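Local coordinates for protein transcriptional activator TenA-1 (Sulfolobus solfataricus P2, PDB 2QZC) that is a putative TenA-like thiaminase of the heme oxygenase-like fold, which probably acts on thiamin or related pyrimidines, at residues Leu56-Ile61 against Asn128-Ala133; Ile68-Lys73 against Leu179-Ile184; Gly107-Asn112 against Trp203-Arg208; Phe139-Val144 against Lys157-Phe162. All blocks are in the same frame, centred on the assembly; numbering follows the deposited sequence. Where two conformers were deposited one is given.

The chain is mostly helical and has no strand, and the four contacts tie its helices together at different points of one heme oxygenase-like bundle. Interactions 1 and 4 share helix 127-148, one near its start and the other further along, with centres about 21 Å apart on opposite sides of the chain's centre. Interaction 2 touches interaction 1, its centre about 12 Å away, while about 31 Å separates its centre from that of interaction 3. Interactions 3 and 4 meet where Trp203 packs on Tyr141. Along the chain interactions 1, 2 and 3 alternate their segments, so helices distant in sequence are interlocked; interaction 4 joins nearer neighbours.

Interaction 1 of 4, residues Leu56-Ile61 against Asn128-Ala133; sequences LRALLI and NKFLVA
Phe130 of helix 127-148 reaches across to Ala58 and Leu59 of helix 38-63, a buried helix-to-helix contact in the all-helical bundle of the heme oxygenase-like fold. Its CB leaves the backbone toward the other helix, and CG lies anti to the backbone N (chi1 170°), which carries the ring out into the space between the two helices. The contacts to Ala58 and Leu59 are made by the far half of the ring. On one side CE1 rests against the methyl of Ala58, 3.7 Å from its CB, while on the other CE2 meets Leu59 CD1 at 3.9 Å. At the tip, CZ comes up to the backbone, 3.7 Å from Leu59 CA, and Ala58 O lies over one ring face, offset toward the rim. A small alanine suits this place because the phenyl ring can come close to the helix backbone, and the branched leucine beside it fills in along the ring. Cutting the Phe130 ring back to the methyl of an alanine is likely to open a gap between the helices and leave the Ala58 methyl and the Leu59 branch without their apolar partner. The ring also stacks on Trp134, a turn further along its own helix. Leu59 CA and Phe130 CA are 7.7 Å apart, and the phenyl group spans that gap with CZ at its end.

Interaction 2 of 4, residues Ile68-Lys73 against Leu179-Ile184; sequences IDKVTK and LDEVSI
Lys70 and Glu181 meet in a salt bridge, NZ to OE2 at 2.7 Å in the conformer of Glu181 described, within a salt-bridge network that ties the start of helix 68-78 to the loop between helices 166-179 and 186-208. The ammonium nitrogen comes to the anti side of the carboxylate oxygen, 21° out of the carboxylate plane. A second acid holds the same nitrogen: Lys70 NZ bonds Asp69 OD2 at 2.8 Å, this time on the syn side. Lysine suits the place because its long chain can fold, with bends at chi2 (-60°) and chi4 (-63°), and bring one charge between two acids. A water donates to Asp69 OD1 at 2.7 Å. The two carboxylates are like charges, and the lysine between them probably offsets their repulsion. A methionine in place of Lys70 would probably leave Asp69 and Glu181 facing each other without the cation that joins them. Further out, Tyr177 of helix 166-179 makes a cation-pi contact with Lys70, and Ala178 packs on its side chain. On the loop side, Asn7 ND2 hydrogen-bonds to the carbonyl oxygens of Leu179 and Val182. Glu181 itself is carried by a type I turn between these two residues, closed by the 3.0 Å bond from Val182 N to Leu179 O.

Interaction 3 of 4, residues Gly107-Asn112 against Trp203-Arg208; sequences GYNLIN and WDASLR
Asn109 and Ile111 meet Ala205 through apolar and van der Waals contact. The methyl of Ala205 sits beside the amide of Asn109, with CB 3.5 Å from ND2, and more loosely against Ile111, whose CG1 lies 4.3 Å from the same CB. A methyl is as small as a side chain can be while still filling this spot, and it lets the amide come close to the helix.

The contact as a whole sets the start of helix 110-125 against the end of helix 186-208 in the bundle of the TenA family.

Asn109 carries the polar side of the contact. It is the N-cap of helix 110-125, where asparagine suits because its carbonyl oxygen can cap while its NH2 group serves other partners: OD1 accepts from Asn112 N at 2.8 Å, the donor almost in line with the C=O bond (175°) and the N-H...O angle 164°. With chi1 at 64°, CG lies between the backbone N and the carbonyl carbon, which turns the amide back over the helix start. The other end of the amide, ND2, gives one bond to Tyr43 OH of helix 38-63 and another to a water at 3.0 Å. That water is the polar link across, for it also bonds Ser206 OG at 3.0 Å.

Interaction 4 of 4, residues Phe139-Val144 against Lys157-Phe162; sequences FGYSIV and KTWASF
Trp159 forms the tight part of this contact, where the far edge of its indole meets Tyr141 and Val144. Tyrosine suits its place by offering ring carbons to the indole and a hydroxyl to a polar partner beyond. Tyr141 CE2 comes within 3.7 Å of Trp159 CZ2, near the plane of the indole, and the two side chains cross at about a right angle. The ring pair is oblique, with centroids 5.8 Å apart and planes at 63°. Val144 CG1 touches the same edge in the indole plane, 3.8 Å from Trp159 CH2. With CG anti to the backbone N (chi1 174°), the tryptophan sends its six-membered ring toward helix 127-148, and a broad indole suits the span between helices whose nearest CA atoms, of Val144 and Ala160, are 7.6 Å apart.

This is packing between helices 127-148 and 154-164 of the heme oxygenase-like bundle, and two further rings adjoin it: Phe41 and Tyr163 meet Trp159, and Tyr163 also lies edge-to-face with Tyr141.

The looser part is at Ala160, whose CB stays 5.2 Å from Val144 O. The nearest atoms of the Tyr141 side chain are about 3 Å from those of a bound imidazole and a bound glycerol, probably from the crystallisation liquor, which may mark a pocket here; Tyr141 OH is hydrogen-bonded to Tyr44 OH.

Interaction 1 of 4, residues Leu56-Ile61 against Asn128-Ala133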
# COMPACT_ATOMS: atom_id res chain seq x y z
N LEU A 56 7.30 -5.64 2.67
CA LEU A 56 5.99 -4.99 2.51
C LEU A 56 6.13 -3.49 2.75
O LEU A 56 5.54 -2.67 2.00
CB LEU A 56 4.96 -5.58 3.45
CG LEU A 56 4.49 -6.99 3.14
CD1 LEU A 56 3.68 -7.55 4.28
CD2 LEU A 56 3.69 -7.02 1.87
N ARG A 57 6.89 -3.10 3.80
CA ARG A 57 7.08 -1.66 4.02
C ARG A 57 7.77 -0.99 2.84
O ARG A 57 7.40 0.13 2.40
CB ARG A 57 7.81 -1.42 5.34
CG ARG A 57 6.97 -1.83 6.55
CD ARG A 57 7.79 -1.60 7.82
NE ARG A 57 7.11 -2.03 9.04
CZ ARG A 57 6.18 -1.32 9.69
NH1 ARG A 57 5.81 -0.15 9.25
NH2 ARG A 57 5.63 -1.77 10.80
N ALA A 58 8.79 -1.64 2.31
CA ALA A 58 9.50 -1.13 1.12
C ALA A 58 8.58 -1.04 -0.10
O ALA A 58 8.57 -0.03 -0.80
CB ALA A 58 10.73 -2.03 0.85
N LEU A 59 7.75 -2.05 -0.29
CA LEU A 59 6.73 -2.02 -1.38
C LEU A 59 5.81 -0.81 -1.25
O LEU A 59 5.52 -0.13 -2.23
CB LEU A 59 5.87 -3.29 -1.39
CG LEU A 59 4.65 -3.36 -2.34
CD1 LEU A 59 5.12 -3.14 -3.77
CD2 LEU A 59 3.92 -4.67 -2.11
N LEU A 60 5.38 -0.55 -0.01
CA LEU A 60 4.47 0.60 0.21
C LEU A 60 5.14 1.94 -0.18
O LEU A 60 4.56 2.73 -0.96
CB LEU A 60 3.98 0.63 1.64
CG LEU A 60 3.02 -0.49 2.03
CD1 LEU A 60 2.88 -0.61 3.58
CD2 LEU A 60 1.65 -0.26 1.33
N ILE A 61 6.39 2.17 0.26
CA ILE A 61 7.15 3.38 -0.10
C ILE A 61 7.31 3.45 -1.61
O ILE A 61 7.08 4.50 -2.22
CB ILE A 61 8.65 3.35 0.49
CG1 ILE A 61 8.68 3.35 2.00
CG2 ILE A 61 9.46 4.57 -0.04
CD1 ILE A 61 10.03 2.94 2.60
N ASN A 128 10.85 1.92 -10.35
CA ASN A 128 11.45 0.93 -11.27
C ASN A 128 12.62 0.19 -10.62
O ASN A 128 12.75 -1.02 -10.78
CB ASN A 128 11.91 1.57 -12.59
CG ASN A 128 10.75 2.01 -13.47
OD1 ASN A 128 9.61 1.69 -13.23
ND2 ASN A 128 11.09 2.70 -14.55
N LYS A 129 13.49 0.90 -9.90
CA LYS A 129 14.63 0.25 -9.23
C LYS A 129 14.15 -0.72 -8.15
O LYS A 129 14.68 -1.82 -8.03
CB LYS A 129 15.57 1.30 -8.64
CG LYS A 129 16.28 2.15 -9.70
CD LYS A 129 17.25 3.13 -9.10
CE LYS A 129 17.89 3.99 -10.20
NZ LYS A 129 18.76 5.04 -9.62
N PHE A 130 13.17 -0.31 -7.35
CA PHE A 130 12.61 -1.21 -6.36
C PHE A 130 12.01 -2.45 -7.01
O PHE A 130 12.23 -3.58 -6.57
CB PHE A 130 11.57 -0.54 -5.46
CG PHE A 130 10.82 -1.53 -4.60
CD1 PHE A 130 11.43 -2.08 -3.48
CD2 PHE A 130 9.57 -2.07 -5.02
CE1 PHE A 130 10.78 -3.05 -2.73
CE2 PHE A 130 8.96 -3.06 -4.27
CZ PHE A 130 9.56 -3.53 -3.14
N LEU A 131 11.21 -2.25 -8.06
CA LEU A 131 10.54 -3.35 -8.75
C LEU A 131 11.53 -4.39 -9.26
O LEU A 131 11.32 -5.58 -9.07
CB LEU A 131 9.64 -2.77 -9.87
CG LEU A 131 8.83 -3.74 -10.68
CD1 LEU A 131 7.89 -4.62 -9.85
CD2 LEU A 131 8.07 -2.89 -11.74
N VAL A 132 12.62 -3.93 -9.87
CA VAL A 132 13.66 -4.83 -10.32
C VAL A 132 14.30 -5.53 -9.11
O VAL A 132 14.53 -6.76 -9.16
CB VAL A 132 14.68 -4.13 -11.24
CG1 VAL A 132 15.88 -4.98 -11.54
CG2 VAL A 132 13.97 -3.68 -12.54
N ALA A 133 14.58 -4.79 -8.02
CA ALA A 133 15.17 -5.40 -6.83
C ALA A 133 14.30 -6.44 -6.17
O ALA A 133 14.80 -7.35 -5.53
CB ALA A 133 15.53 -4.30 -5.83

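Interaction 2 of 4, residues Ile68-Lys73 against Leu179-Ile184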
# COMPACT_ATOMS: atom_id res chain seq x y z
N ILE A 68 -0.16 4.46 -11.55
CA ILE A 68 -1.28 4.19 -10.66
C ILE A 68 -2.01 2.88 -10.95
O ILE A 68 -2.37 2.17 -10.01
CB ILE A 68 -2.25 5.41 -10.56
CG1 ILE A 68 -3.18 5.26 -9.34
CG2 ILE A 68 -2.98 5.64 -11.89
CD1 ILE A 68 -2.49 5.36 -8.01
N ASP A 69 -2.21 2.56 -12.23
CA ASP A 69 -2.90 1.33 -12.61
C ASP A 69 -2.11 0.07 -12.21
O ASP A 69 -2.70 -0.87 -11.66
CB ASP A 69 -3.21 1.28 -14.13
CG ASP A 69 -1.94 1.36 -15.02
OD1 ASP A 69 -1.12 2.30 -14.83
OD2 ASP A 69 -1.78 0.47 -15.91
N LYS A 70 -0.80 0.11 -12.47
CA LYS A 70 0.08 -1.04 -12.19
C LYS A 70 0.20 -1.26 -10.69
O LYS A 70 0.09 -2.42 -10.22
CB LYS A 70 1.47 -0.84 -12.80
CG LYS A 70 1.52 -0.68 -14.32
CD LYS A 70 0.96 -1.89 -15.01
CE LYS A 70 1.18 -1.85 -16.51
NZ LYS A 70 0.48 -0.70 -17.13
N VAL A 71 0.42 -0.19 -9.94
CA VAL A 71 0.58 -0.36 -8.48
C VAL A 71 -0.72 -0.79 -7.77
O VAL A 71 -0.68 -1.66 -6.87
CB VAL A 71 1.27 0.84 -7.77
CG1 VAL A 71 2.65 1.13 -8.37
CG2 VAL A 71 0.41 2.06 -7.73
N THR A 72 -1.87 -0.23 -8.18
CA THR A 72 -3.17 -0.60 -7.59
C THR A 72 -3.48 -2.09 -7.79
O THR A 72 -3.96 -2.76 -6.88
CB THR A 72 -4.30 0.28 -8.16
OG1 THR A 72 -3.94 1.65 -7.96
CG2 THR A 72 -5.60 -0.00 -7.45
N LYS A 73 -3.19 -2.60 -8.99
CA LYS A 73 -3.40 -4.02 -9.32
C LYS A 73 -2.58 -4.91 -8.36
O LYS A 73 -3.06 -5.91 -7.82
CB LYS A 73 -2.99 -4.32 -10.77
CG LYS A 73 -3.37 -5.71 -11.30
CD LYS A 73 -2.74 -5.95 -12.66
CE LYS A 73 -3.21 -7.26 -13.29
NZ LYS A 73 -4.67 -7.22 -13.65
N LEU A 179 6.49 -4.76 -14.41
CA LEU A 179 7.87 -4.89 -14.87
C LEU A 179 8.01 -4.67 -16.37
O LEU A 179 9.02 -4.10 -16.81
CB LEU A 179 8.47 -6.25 -14.48
CG LEU A 179 9.95 -6.53 -14.77
CD1 LEU A 179 10.85 -5.60 -13.93
CD2 LEU A 179 10.29 -7.96 -14.46
N ASP A 180 7.00 -5.08 -17.14
CA ASP A 180 7.05 -4.87 -18.62
C ASP A 180 7.13 -3.40 -19.05
O ASP A 180 7.54 -3.12 -20.20
CB ASP A 180 5.90 -5.61 -19.30
CG ASP A 180 6.08 -7.13 -19.28
OD1 ASP A 180 7.21 -7.65 -19.16
OD2 ASP A 180 5.03 -7.82 -19.39
N GLU A 181 6.76 -2.46 -18.16
CA GLU A 181 6.84 -1.01 -18.41
C GLU A 181 8.24 -0.44 -18.22
O GLU A 181 8.50 0.72 -18.60
CB GLU A 181 5.89 -0.19 -17.51
CG GLU A 181 4.46 -0.09 -17.98
CD GLU A 181 3.71 1.11 -17.39
OE1 GLU A 181 4.20 2.26 -17.48
OE2 GLU A 181 2.60 0.90 -16.89
N VAL A 182 9.15 -1.22 -17.64
CA VAL A 182 10.50 -0.75 -17.36
C VAL A 182 11.43 -0.96 -18.55
O VAL A 182 11.39 -2.02 -19.17
CB VAL A 182 11.10 -1.48 -16.09
CG1 VAL A 182 12.49 -0.96 -15.74
CG2 VAL A 182 10.16 -1.30 -14.88
N SER A 183 12.20 0.07 -18.88
CA SER A 183 13.24 -0.01 -19.90
C SER A 183 14.49 -0.51 -19.16
O SER A 183 15.15 0.25 -18.45
CB SER A 183 13.40 1.33 -20.58
OG SER A 183 14.31 1.19 -21.68
N ILE A 184 14.85 -1.78 -19.36
CA ILE A 184 15.95 -2.37 -18.58
C ILE A 184 17.32 -1.91 -19.07
O ILE A 184 17.60 -1.87 -20.28
CB ILE A 184 15.89 -3.90 -18.62
CG1 ILE A 184 14.58 -4.42 -18.00
CG2 ILE A 184 17.11 -4.55 -17.93
CD1 ILE A 184 14.41 -4.11 -16.48
O HOH W 1 0.70 2.41 -16.80

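Interaction 3 of 4, residues Gly107-Asn112 against Trp203-Arg208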
# COMPACT_ATOMS: atom_id res chain seq x y z
N GLY A 107 16.84 -11.37 16.38
CA GLY A 107 17.51 -10.39 15.54
C GLY A 107 17.61 -10.86 14.10
O GLY A 107 17.25 -11.99 13.75
N TYR A 108 18.06 -9.98 13.24
CA TYR A 108 18.35 -10.34 11.88
C TYR A 108 19.74 -10.99 11.81
O TYR A 108 20.64 -10.59 12.53
CB TYR A 108 18.47 -9.11 10.99
CG TYR A 108 17.25 -8.22 10.80
CD1 TYR A 108 17.03 -7.16 11.66
CD2 TYR A 108 16.36 -8.42 9.76
CE1 TYR A 108 15.97 -6.30 11.47
CE2 TYR A 108 15.28 -7.58 9.57
CZ TYR A 108 15.09 -6.51 10.42
OH TYR A 108 14.04 -5.63 10.25
N ASN A 109 19.92 -11.97 10.92
CA ASN A 109 21.28 -12.32 10.55
C ASN A 109 21.82 -11.23 9.57
O ASN A 109 21.07 -10.36 9.08
CB ASN A 109 21.43 -13.74 10.04
CG ASN A 109 20.69 -14.04 8.74
OD1 ASN A 109 20.57 -13.19 7.87
ND2 ASN A 109 20.19 -15.29 8.62
N LEU A 110 23.12 -11.23 9.33
CA LEU A 110 23.73 -10.16 8.53
C LEU A 110 23.14 -10.11 7.13
O LEU A 110 22.85 -9.01 6.63
CB LEU A 110 25.25 -10.38 8.44
CG LEU A 110 26.03 -9.40 7.54
CD1 LEU A 110 25.79 -7.97 7.94
CD2 LEU A 110 27.54 -9.72 7.55
N ILE A 111 22.95 -11.26 6.49
CA ILE A 111 22.44 -11.26 5.13
C ILE A 111 21.01 -10.70 5.06
O ILE A 111 20.70 -9.90 4.17
CB ILE A 111 22.48 -12.66 4.52
CG1 ILE A 111 23.90 -13.19 4.44
CG2 ILE A 111 21.89 -12.64 3.09
CD1 ILE A 111 24.86 -12.37 3.57
N ASN A 112 20.16 -11.10 6.00
CA ASN A 112 18.78 -10.58 6.04
C ASN A 112 18.77 -9.07 6.29
O ASN A 112 18.03 -8.27 5.67
CB ASN A 112 18.02 -11.33 7.12
CG ASN A 112 16.52 -11.13 7.07
OD1 ASN A 112 15.99 -10.55 6.13
ND2 ASN A 112 15.84 -11.67 8.12
N TRP A 203 19.67 -18.37 1.93
CA TRP A 203 19.59 -19.82 2.13
C TRP A 203 20.86 -20.32 2.81
O TRP A 203 20.78 -21.20 3.67
CB TRP A 203 19.45 -20.56 0.81
CG TRP A 203 18.33 -20.36 -0.12
CD1 TRP A 203 18.45 -20.15 -1.47
CD2 TRP A 203 16.93 -20.44 0.15
NE1 TRP A 203 17.22 -20.12 -2.05
CE2 TRP A 203 16.27 -20.25 -1.09
CE3 TRP A 203 16.16 -20.64 1.32
CZ2 TRP A 203 14.85 -20.23 -1.21
CZ3 TRP A 203 14.80 -20.63 1.21
CH2 TRP A 203 14.15 -20.44 -0.08
N ASP A 204 22.03 -19.84 2.39
CA ASP A 204 23.36 -20.16 3.00
C ASP A 204 23.31 -19.92 4.53
O ASP A 204 23.74 -20.73 5.36
CB ASP A 204 24.54 -19.25 2.48
CG ASP A 204 24.96 -19.43 0.97
OD1 ASP A 204 24.64 -20.47 0.38
OD2 ASP A 204 25.63 -18.48 0.39
N ALA A 205 22.83 -18.73 4.89
CA ALA A 205 22.80 -18.29 6.28
C ALA A 205 21.86 -19.13 7.14
O ALA A 205 22.12 -19.33 8.34
CB ALA A 205 22.42 -16.80 6.35
N SER A 206 20.79 -19.65 6.52
CA SER A 206 19.86 -20.54 7.21
C SER A 206 20.51 -21.91 7.40
O SER A 206 20.42 -22.48 8.50
CB SER A 206 18.51 -20.60 6.50
OG SER A 206 17.76 -19.41 6.72
N LEU A 207 21.16 -22.47 6.38
CA LEU A 207 21.86 -23.77 6.56
C LEU A 207 22.89 -23.72 7.70
O LEU A 207 23.06 -24.69 8.43
CB LEU A 207 22.50 -24.24 5.24
CG LEU A 207 21.56 -24.65 4.12
CD1 LEU A 207 22.35 -24.98 2.83
CD2 LEU A 207 20.68 -25.84 4.53
N ARG A 208 23.56 -22.58 7.86
CA ARG A 208 24.57 -22.39 8.89
C ARG A 208 23.99 -21.94 10.23
O ARG A 208 24.71 -21.94 11.24
CB ARG A 208 25.57 -21.31 8.46
CG ARG A 208 26.43 -21.64 7.25
CD ARG A 208 27.54 -20.63 7.10
NE ARG A 208 27.02 -19.28 6.83
CZ ARG A 208 27.00 -18.66 5.65
NH1 ARG A 208 27.49 -19.19 4.56
NH2 ARG A 208 26.47 -17.45 5.56
O HOH W 2 18.66 -16.58 6.37

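Interaction 4 of 4, residues Phe139-Val144 against Lys157-Phe162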
# COMPACT_ATOMS: atom_id res chain seq x y z
N PHE A 139 9.37 -13.71 -8.03
CA PHE A 139 9.35 -14.63 -9.17
C PHE A 139 10.05 -15.93 -8.83
O PHE A 139 9.55 -17.02 -9.14
CB PHE A 139 9.97 -13.99 -10.44
CG PHE A 139 9.82 -14.84 -11.69
CD1 PHE A 139 8.64 -14.78 -12.40
CD2 PHE A 139 10.84 -15.67 -12.12
CE1 PHE A 139 8.48 -15.54 -13.53
CE2 PHE A 139 10.67 -16.47 -13.25
CZ PHE A 139 9.49 -16.39 -13.94
N GLY A 140 11.20 -15.85 -8.16
CA GLY A 140 11.95 -17.02 -7.81
C GLY A 140 11.18 -17.92 -6.89
O GLY A 140 11.23 -19.14 -7.04
N TYR A 141 10.46 -17.36 -5.92
CA TYR A 141 9.66 -18.21 -5.03
C TYR A 141 8.51 -18.92 -5.77
O TYR A 141 8.12 -20.02 -5.38
CB TYR A 141 9.17 -17.45 -3.79
CG TYR A 141 10.15 -17.45 -2.63
CD1 TYR A 141 11.52 -17.15 -2.81
CD2 TYR A 141 9.73 -17.77 -1.37
CE1 TYR A 141 12.41 -17.12 -1.73
CE2 TYR A 141 10.60 -17.72 -0.29
CZ TYR A 141 11.94 -17.47 -0.46
OH TYR A 141 12.78 -17.44 0.63
N SER A 142 8.00 -18.32 -6.83
CA SER A 142 6.98 -18.99 -7.67
C SER A 142 7.56 -20.28 -8.26
O SER A 142 6.92 -21.36 -8.19
CB SER A 142 6.53 -18.05 -8.78
OG SER A 142 5.42 -18.63 -9.47
N ILE A 143 8.79 -20.20 -8.78
CA ILE A 143 9.53 -21.32 -9.38
C ILE A 143 9.84 -22.39 -8.34
O ILE A 143 9.69 -23.61 -8.56
CB ILE A 143 10.87 -20.81 -10.04
CG1 ILE A 143 10.52 -20.07 -11.33
CG2 ILE A 143 11.87 -21.95 -10.35
CD1 ILE A 143 11.70 -19.41 -11.96
N VAL A 144 10.32 -21.95 -7.20
CA VAL A 144 10.69 -22.85 -6.13
C VAL A 144 9.48 -23.58 -5.57
O VAL A 144 9.55 -24.78 -5.31
CB VAL A 144 11.46 -22.09 -5.02
CG1 VAL A 144 11.68 -22.96 -3.76
CG2 VAL A 144 12.79 -21.55 -5.58
N LYS A 157 5.77 -29.44 1.75
CA LYS A 157 4.67 -29.38 0.81
C LYS A 157 3.70 -28.25 1.20
O LYS A 157 3.20 -27.51 0.35
CB LYS A 157 3.94 -30.76 0.78
CG LYS A 157 2.82 -30.85 -0.23
CD LYS A 157 2.09 -32.22 -0.20
CE LYS A 157 2.92 -33.35 -0.67
NZ LYS A 157 3.36 -33.26 -2.10
N THR A 158 3.42 -28.12 2.50
CA THR A 158 2.53 -27.05 2.99
C THR A 158 3.10 -25.66 2.68
O THR A 158 2.39 -24.79 2.17
CB THR A 158 2.28 -27.17 4.50
OG1 THR A 158 1.63 -28.42 4.79
CG2 THR A 158 1.38 -26.02 5.02
N TRP A 159 4.39 -25.48 2.98
CA TRP A 159 5.06 -24.20 2.66
C TRP A 159 4.96 -23.91 1.18
O TRP A 159 4.57 -22.80 0.78
CB TRP A 159 6.53 -24.29 3.09
CG TRP A 159 7.37 -23.09 2.69
CD1 TRP A 159 7.53 -21.93 3.40
CD2 TRP A 159 8.18 -22.98 1.53
NE1 TRP A 159 8.35 -21.09 2.71
CE2 TRP A 159 8.77 -21.68 1.56
CE3 TRP A 159 8.43 -23.80 0.44
CZ2 TRP A 159 9.62 -21.23 0.56
CZ3 TRP A 159 9.23 -23.35 -0.58
CH2 TRP A 159 9.84 -22.07 -0.51
N ALA A 160 5.30 -24.90 0.35
CA ALA A 160 5.29 -24.74 -1.10
C ALA A 160 3.91 -24.47 -1.69
O ALA A 160 3.81 -23.74 -2.69
CB ALA A 160 5.94 -25.94 -1.81
N SER A 161 2.86 -24.99 -1.04
CA SER A 161 1.50 -24.85 -1.59
C SER A 161 1.08 -23.41 -1.71
O SER A 161 0.33 -23.08 -2.63
CB SER A 161 0.49 -25.65 -0.76
OG SER A 161 0.31 -25.07 0.52
N PHE A 162 1.56 -22.53 -0.81
CA PHE A 162 1.25 -21.12 -0.97
C PHE A 162 1.85 -20.53 -2.27
O PHE A 162 1.15 -19.89 -3.06
CB PHE A 162 1.68 -20.31 0.22
CG PHE A 162 1.51 -18.84 0.01
CD1 PHE A 162 0.24 -18.31 -0.33
CD2 PHE A 162 2.61 -17.98 0.05
CE1 PHE A 162 0.08 -16.94 -0.59
CE2 PHE A 162 2.44 -16.61 -0.18
CZ PHE A 162 1.17 -16.10 -0.50